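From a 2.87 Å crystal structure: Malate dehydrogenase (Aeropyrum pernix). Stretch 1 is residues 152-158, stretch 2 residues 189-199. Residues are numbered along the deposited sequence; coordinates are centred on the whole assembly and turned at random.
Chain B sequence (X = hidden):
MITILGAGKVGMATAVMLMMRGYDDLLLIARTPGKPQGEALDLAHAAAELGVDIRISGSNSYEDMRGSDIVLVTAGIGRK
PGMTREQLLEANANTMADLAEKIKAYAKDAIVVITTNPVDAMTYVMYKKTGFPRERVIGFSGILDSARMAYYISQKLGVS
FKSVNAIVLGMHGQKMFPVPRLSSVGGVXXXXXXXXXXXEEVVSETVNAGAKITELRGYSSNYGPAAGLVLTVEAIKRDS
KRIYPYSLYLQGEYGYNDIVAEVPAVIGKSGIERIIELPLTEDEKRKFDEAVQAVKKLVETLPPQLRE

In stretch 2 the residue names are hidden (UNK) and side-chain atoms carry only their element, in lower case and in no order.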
ATOM      1  N   TYR B 152     -23.773  -5.407   5.775  1.00 35.54           N
ATOM      2  CA  TYR B 152     -25.204  -5.153   5.916  1.00 34.06           C
ATOM      3  C   TYR B 152     -25.525  -4.392   7.197  1.00 33.22           C
ATOM      4  O   TYR B 152     -26.339  -3.474   7.175  1.00 33.99           O
ATOM      5  CB  TYR B 152     -25.992  -6.471   5.820  1.00 32.65           C
ATOM      6  CG  TYR B 152     -25.996  -7.012   4.411  1.00 31.41           C
ATOM      7  CD1 TYR B 152     -26.498  -6.245   3.365  1.00 32.40           C
ATOM      8  CD2 TYR B 152     -25.405  -8.232   4.102  1.00 31.14           C
ATOM      9  CE1 TYR B 152     -26.401  -6.668   2.046  1.00 33.79           C
ATOM     10  CE2 TYR B 152     -25.301  -8.671   2.779  1.00 32.23           C
ATOM     11  CZ  TYR B 152     -25.795  -7.881   1.757  1.00 34.45           C
ATOM     12  OH  TYR B 152     -25.649  -8.267   0.439  1.00 36.81           O
ATOM     13  N   ILE B 153     -24.877  -4.753   8.302  1.00 32.39           N
ATOM     14  CA  ILE B 153     -25.098  -4.059   9.573  1.00 31.97           C
ATOM     15  C   ILE B 153     -24.686  -2.608   9.392  1.00 33.50           C
ATOM     16  O   ILE B 153     -25.306  -1.689   9.927  1.00 33.10           O
ATOM     17  CB  ILE B 153     -24.236  -4.647  10.697  1.00 30.21           C
ATOM     18  CG1 ILE B 153     -24.767  -6.019  11.099  1.00 28.25           C
ATOM     19  CG2 ILE B 153     -24.203  -3.693  11.881  1.00 28.75           C
ATOM     20  CD1 ILE B 153     -23.904  -6.726  12.121  1.00 26.37           C
ATOM     21  N   SER B 154     -23.612  -2.430   8.636  1.00 36.50           N
ATOM     22  CA  SER B 154     -23.071  -1.119   8.348  1.00 37.85           C
ATOM     23  C   SER B 154     -24.082  -0.248   7.614  1.00 38.58           C
ATOM     24  O   SER B 154     -24.470   0.817   8.105  1.00 38.80           O
ATOM     25  CB  SER B 154     -21.805  -1.267   7.513  1.00 38.39           C
ATOM     26  OG  SER B 154     -21.572  -0.111   6.733  1.00 42.39           O
ATOM     27  N   GLN B 155     -24.519  -0.699   6.443  1.00 38.97           N
ATOM     28  CA  GLN B 155     -25.481   0.070   5.654  1.00 38.63           C
ATOM     29  C   GLN B 155     -26.682   0.503   6.485  1.00 37.50           C
ATOM     30  O   GLN B 155     -27.219   1.594   6.294  1.00 38.29           O
ATOM     31  CB  GLN B 155     -25.963  -0.743   4.446  1.00 38.87           C
ATOM     32  CG  GLN B 155     -24.872  -1.114   3.464  1.00 39.93           C
ATOM     33  CD  GLN B 155     -24.114   0.088   2.932  1.00 41.28           C
ATOM     34  OE1 GLN B 155     -24.689   0.956   2.274  1.00 40.23           O
ATOM     35  NE2 GLN B 155     -22.807   0.140   3.212  1.00 44.27           N
ATOM     36  N   LYS B 156     -27.079  -0.343   7.426  1.00 35.68           N
ATOM     37  CA  LYS B 156     -28.228  -0.062   8.273  1.00 35.23           C
ATOM     38  C   LYS B 156     -27.987   0.923   9.425  1.00 33.86           C
ATOM     39  O   LYS B 156     -28.900   1.642   9.809  1.00 32.88           O
ATOM     40  CB  LYS B 156     -28.776  -1.382   8.818  1.00 36.96           C
ATOM     41  CG  LYS B 156     -30.158  -1.298   9.419  1.00 39.85           C
ATOM     42  CD  LYS B 156     -30.943  -2.547   9.062  1.00 45.34           C
ATOM     43  CE  LYS B 156     -32.321  -2.569   9.726  1.00 48.03           C
ATOM     44  NZ  LYS B 156     -33.174  -1.396   9.340  1.00 48.88           N
ATOM     45  N   LEU B 157     -26.779   0.968   9.979  1.00 33.67           N
ATOM     46  CA  LEU B 157     -26.512   1.883  11.089  1.00 33.20           C
ATOM     47  C   LEU B 157     -25.783   3.165  10.685  1.00 33.34           C
ATOM     48  O   LEU B 157     -25.599   4.064  11.505  1.00 33.40           O
ATOM     49  CB  LEU B 157     -25.711   1.172  12.183  1.00 33.35           C
ATOM     50  CG  LEU B 157     -26.353  -0.057  12.842  1.00 35.06           C
ATOM     51  CD1 LEU B 157     -25.340  -0.702  13.774  1.00 35.91           C
ATOM     52  CD2 LEU B 157     -27.607   0.330  13.615  1.00 34.04           C
ATOM     53  N   GLY B 158     -25.364   3.251   9.429  1.00 32.08           N
ATOM     54  CA  GLY B 158     -24.666   4.437   8.981  1.00 30.60           C
ATOM     55  C   GLY B 158     -23.264   4.583   9.556  1.00 30.62           C
ATOM     56  O   GLY B 158     -22.823   5.697   9.833  1.00 30.30           O
ATOM     57  N   UNK B 189     -22.743  -3.843  22.206  1.00 37.55           N
ATOM     58  CA  UNK B 189     -23.326  -5.135  21.786  1.00 38.43           C
ATOM     59  C   UNK B 189     -24.453  -4.976  20.788  1.00 39.83           C
ATOM     60  O   UNK B 189     -25.307  -4.093  20.899  1.00 39.69           O
ATOM     61  c   UNK B 189     -22.731  -3.708  23.639  1.00 36.21           C
ATOM     62  c   UNK B 189     -23.782  -5.764  23.102  1.00 37.48           C
ATOM     63  c   UNK B 189     -22.873  -5.137  24.121  1.00 36.20           C
ATOM     64  N   UNK B 190     -24.391  -5.791  19.725  1.00 41.38           N
ATOM     65  CA  UNK B 190     -25.352  -5.783  18.623  1.00 42.81           C
ATOM     66  C   UNK B 190     -26.794  -5.871  19.093  1.00 44.98           C
ATOM     67  O   UNK B 190     -27.622  -5.051  18.634  1.00 45.01           O
ATOM     68  c   UNK B 190     -25.105  -6.927  17.638  1.00 41.52           C
ATOM     69  c   UNK B 190     -25.044  -5.551  15.581  1.00 41.59           C
ATOM     70  c   UNK B 190     -25.344  -8.008  15.401  1.00 41.29           C
ATOM     71  c   UNK B 190     -25.727  -6.773  16.231  1.00 41.56           C
ATOM     72  N   UNK B 191     -27.066  -6.667  20.086  1.00 47.19           N
ATOM     73  CA  UNK B 191     -28.380  -6.787  20.678  1.00 49.07           C
ATOM     74  C   UNK B 191     -28.901  -5.546  21.348  1.00 50.75           C
ATOM     75  O   UNK B 191     -30.069  -5.399  21.702  1.00 50.28           O
ATOM     76  c   UNK B 191     -28.427 -10.555  21.723  1.00 52.02           C
ATOM     77  o   UNK B 191     -27.789 -10.606  22.790  1.00 51.47           O
ATOM     78  c   UNK B 191     -28.476  -8.031  21.537  1.00 49.19           C
ATOM     79  c   UNK B 191     -28.253  -9.359  20.815  1.00 50.45           C
ATOM     80  o   UNK B 191     -29.251 -11.435  21.356  1.00 53.13           O
ATOM     81  N   UNK B 192     -28.111  -4.528  21.419  1.00 51.35           N
ATOM     82  CA  UNK B 192     -28.552  -3.248  21.960  1.00 53.19           C
ATOM     83  C   UNK B 192     -28.925  -2.281  20.842  1.00 54.18           C
ATOM     84  O   UNK B 192     -29.869  -1.505  20.967  1.00 54.69           O
ATOM     85  c   UNK B 192     -27.394  -2.408  25.373  1.00 57.34           C
ATOM     86  n   UNK B 192     -27.229  -4.414  24.525  1.00 59.25           N
ATOM     87  c   UNK B 192     -27.150  -4.537  25.838  1.00 59.03           C
ATOM     88  n   UNK B 192     -27.247  -3.334  26.376  1.00 58.57           N
ATOM     89  c   UNK B 192     -27.380  -3.083  24.200  1.00 57.26           C
ATOM     90  c   UNK B 192     -27.448  -2.599  22.787  1.00 54.33           C
ATOM     91  N   UNK B 193     -28.171  -2.333  19.752  1.00 54.62           N
ATOM     92  CA  UNK B 193     -28.385  -1.441  18.628  1.00 54.46           C
ATOM     93  C   UNK B 193     -29.429  -1.922  17.639  1.00 55.18           C
ATOM     94  O   UNK B 193     -29.948  -1.139  16.851  1.00 55.47           O
ATOM     95  c   UNK B 193     -24.599  -0.945  18.217  1.00 55.08           C
ATOM     96  c   UNK B 193     -26.143   0.963  18.716  1.00 53.24           C
ATOM     97  c   UNK B 193     -25.963  -0.546  18.742  1.00 54.07           C
ATOM     98  c   UNK B 193     -27.058  -1.214  17.906  1.00 54.32           C
ATOM     99  N   UNK B 194     -29.742  -3.208  17.669  1.00 56.67           N
ATOM    100  CA  UNK B 194     -30.726  -3.732  16.739  1.00 58.75           C
ATOM    101  C   UNK B 194     -31.752  -4.657  17.391  1.00 60.47           C
ATOM    102  O   UNK B 194     -31.442  -5.407  18.324  1.00 60.30           O
ATOM    103  c   UNK B 194     -27.048  -3.897  13.182  1.00 55.67           C
ATOM    104  s   UNK B 194     -28.685  -4.425  13.171  1.00 55.60           S
ATOM    105  c   UNK B 194     -29.319  -3.538  14.601  1.00 57.16           C
ATOM    106  c   UNK B 194     -30.018  -4.459  15.590  1.00 58.35           C
ATOM    107  N   UNK B 195     -32.984  -4.581  16.894  1.00 61.22           N
ATOM    108  CA  UNK B 195     -34.062  -5.416  17.399  1.00 61.75           C
ATOM    109  C   UNK B 195     -33.808  -6.804  16.832  1.00 62.08           C
ATOM    110  O   UNK B 195     -32.945  -6.974  15.973  1.00 62.06           O
ATOM    111  o   UNK B 195     -35.580  -5.074  15.528  1.00 63.73           O
ATOM    112  c   UNK B 195     -35.421  -4.892  16.925  1.00 61.84           C
ATOM    113  N   UNK B 196     -34.551  -7.794  17.310  1.00 63.06           N
ATOM    114  CA  UNK B 196     -34.367  -9.158  16.844  1.00 63.79           C
ATOM    115  C   UNK B 196     -34.832  -9.364  15.401  1.00 63.97           C
ATOM    116  O   UNK B 196     -34.309 -10.228  14.701  1.00 63.53           O
ATOM    117  n   UNK B 196     -31.406 -13.448  17.248  1.00 70.36           N
ATOM    118  c   UNK B 196     -33.281 -11.855  17.616  1.00 70.46           C
ATOM    119  c   UNK B 196     -32.881 -13.236  17.125  1.00 71.09           C
ATOM    120  c   UNK B 196     -34.775 -11.596  17.479  1.00 67.79           C
ATOM    121  c   UNK B 196     -35.092 -10.138  17.771  1.00 64.93           C
ATOM    122  N   UNK B 197     -35.806  -8.571  14.952  1.00 64.29           N
ATOM    123  CA  UNK B 197     -36.323  -8.694  13.584  1.00 64.00           C
ATOM    124  C   UNK B 197     -35.315  -8.101  12.608  1.00 61.97           C
ATOM    125  O   UNK B 197     -35.149  -8.594  11.489  1.00 60.74           O
ATOM    126  c   UNK B 197     -38.622  -8.532  12.363  1.00 69.58           C
ATOM    127  o   UNK B 197     -37.967  -9.429  10.240  1.00 71.90           O
ATOM    128  c   UNK B 197     -38.082  -8.394  10.939  1.00 72.15           C
ATOM    129  o   UNK B 197     -37.783  -7.255  10.514  1.00 73.94           O
ATOM    130  c   UNK B 197     -37.676  -7.971  13.450  1.00 66.31           C
ATOM    131  N   UNK B 198     -34.640  -7.042  13.045  1.00 60.51           N
ATOM    132  CA  UNK B 198     -33.634  -6.377  12.221  1.00 60.08           C
ATOM    133  C   UNK B 198     -32.399  -7.258  12.031  1.00 58.86           C
ATOM    134  O   UNK B 198     -31.784  -7.269  10.963  1.00 58.79           O
ATOM    135  o   UNK B 198     -34.142  -2.139  14.409  1.00 61.35           O
ATOM    136  o   UNK B 198     -33.252  -2.111  12.404  1.00 62.82           O
ATOM    137  c   UNK B 198     -33.219  -5.053  12.864  1.00 60.40           C
ATOM    138  c   UNK B 198     -33.888  -2.679  13.314  1.00 61.49           C
ATOM    139  c   UNK B 198     -34.364  -4.089  13.073  1.00 60.82           C
ATOM    140  N   UNK B 199     -32.044  -7.992  13.079  1.00 57.27           N
ATOM    141  CA  UNK B 199     -30.890  -8.872  13.045  1.00 55.43           C
ATOM    142  C   UNK B 199     -31.087 -10.034  12.082  1.00 56.07           C
ATOM    143  O   UNK B 199     -30.150 -10.451  11.405  1.00 55.02           O
ATOM    144  c   UNK B 199     -30.598  -9.417  14.446  1.00 54.11           C
ATOM    145  c   UNK B 199     -30.288  -8.253  15.383  1.00 52.66           C
ATOM    146  c   UNK B 199     -30.073  -8.662  16.811  1.00 50.85           C
ATOM    147  c   UNK B 199     -29.441 -10.405  14.396  1.00 55.12           C
TER

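Position 189 carries three side-chain carbons that close a ring onto its own backbone N. Nothing on stretch 1 lies within reach, and the residue sits at the N-cap position just before a short helix. It is Pro-189, and its O accepts from the backbone N of the residue at 192 at 2.9 Å.

Position 190 has four carbons, forked at the second. CA-to-CB points sideways, yet the end of the chain comes nearer, one terminal carbon lying against Ile-153. A fork at the second carbon means Leu-190; its CD2 is 3.8 Å from Ile-153 CD1.

Position 191 shows three carbons, the third carrying two oxygens, out of reach of stretch 1. Two carbons before the carboxylate make it Glu-191. Position 192 has one carbon and then a five-membered ring of three carbons and two nitrogens, again clear of the contact: His-192.

Position 193 repeats the pattern of four carbons forked at the second, with CA-to-CB toward stretch 1, and comes near Leu-157. It is Leu-193, although the closest approach here belongs to its backbone, with O 4.3 Å from Leu-157 CD2.

Position 194 bears two carbons, a sulfur and a final carbon, unbranched. CA-to-CB points toward stretch 1, and the last carbon touches both Ile-153 and Leu-157. The thioether identifies Met-194, which is buried. Its CE lies 3.7 Å from Leu-157 CD1 and 3.1 Å from Ile-153 CG2, the latter tight for two carbons. This is also where the backbone leaves helical phi/psi, so the long side chain reaches across from the break between two helices.

Position 195 has one carbon and one oxygen, out of reach of stretch 1: Ser-195. It is the N-cap of the next helix, its OG accepting a weak bond from the backbone N of the residue at 198 at 3.3 Å.

Position 196 runs four carbons in a row to a nitrogen, with no partner on stretch 1: Lys-196. Position 197, three carbons ending in two oxygens, is likewise out of reach: Glu-197.

Position 198 has the same three carbons and two oxygens, but its CA-to-CB points toward stretch 1 and its side chain meets Lys-156. It is Glu-198, whose OE1 forms a salt bridge with Lys-156 NZ at 3.1 Å; OE1 is crowded in the model, so its exact place is less sure. Its OE2 also accepts a weak bond from Ser-195 OG at 3.5 Å.

Position 199 has four carbons, forked at the first, one arm two carbons long: Ile-199. Its CA-to-CB points away, so the short distance of 8.3 Å from its CA to Ile-153 CA brings no side-chain contact.

The rule is economical. One flexible thioether touches both Ile-153 and Leu-157, which lie one helical turn apart, while Leu-190 adds a second apolar contact to Ile-153. No hydrogen bond crosses between the stretches; a charge pair, Lys-156 with Glu-198, lies beside the apolar contacts. Together the contacts bury 331 Å², both sides summed.

Stretch 2 189-199: PLEHLMSKEEI
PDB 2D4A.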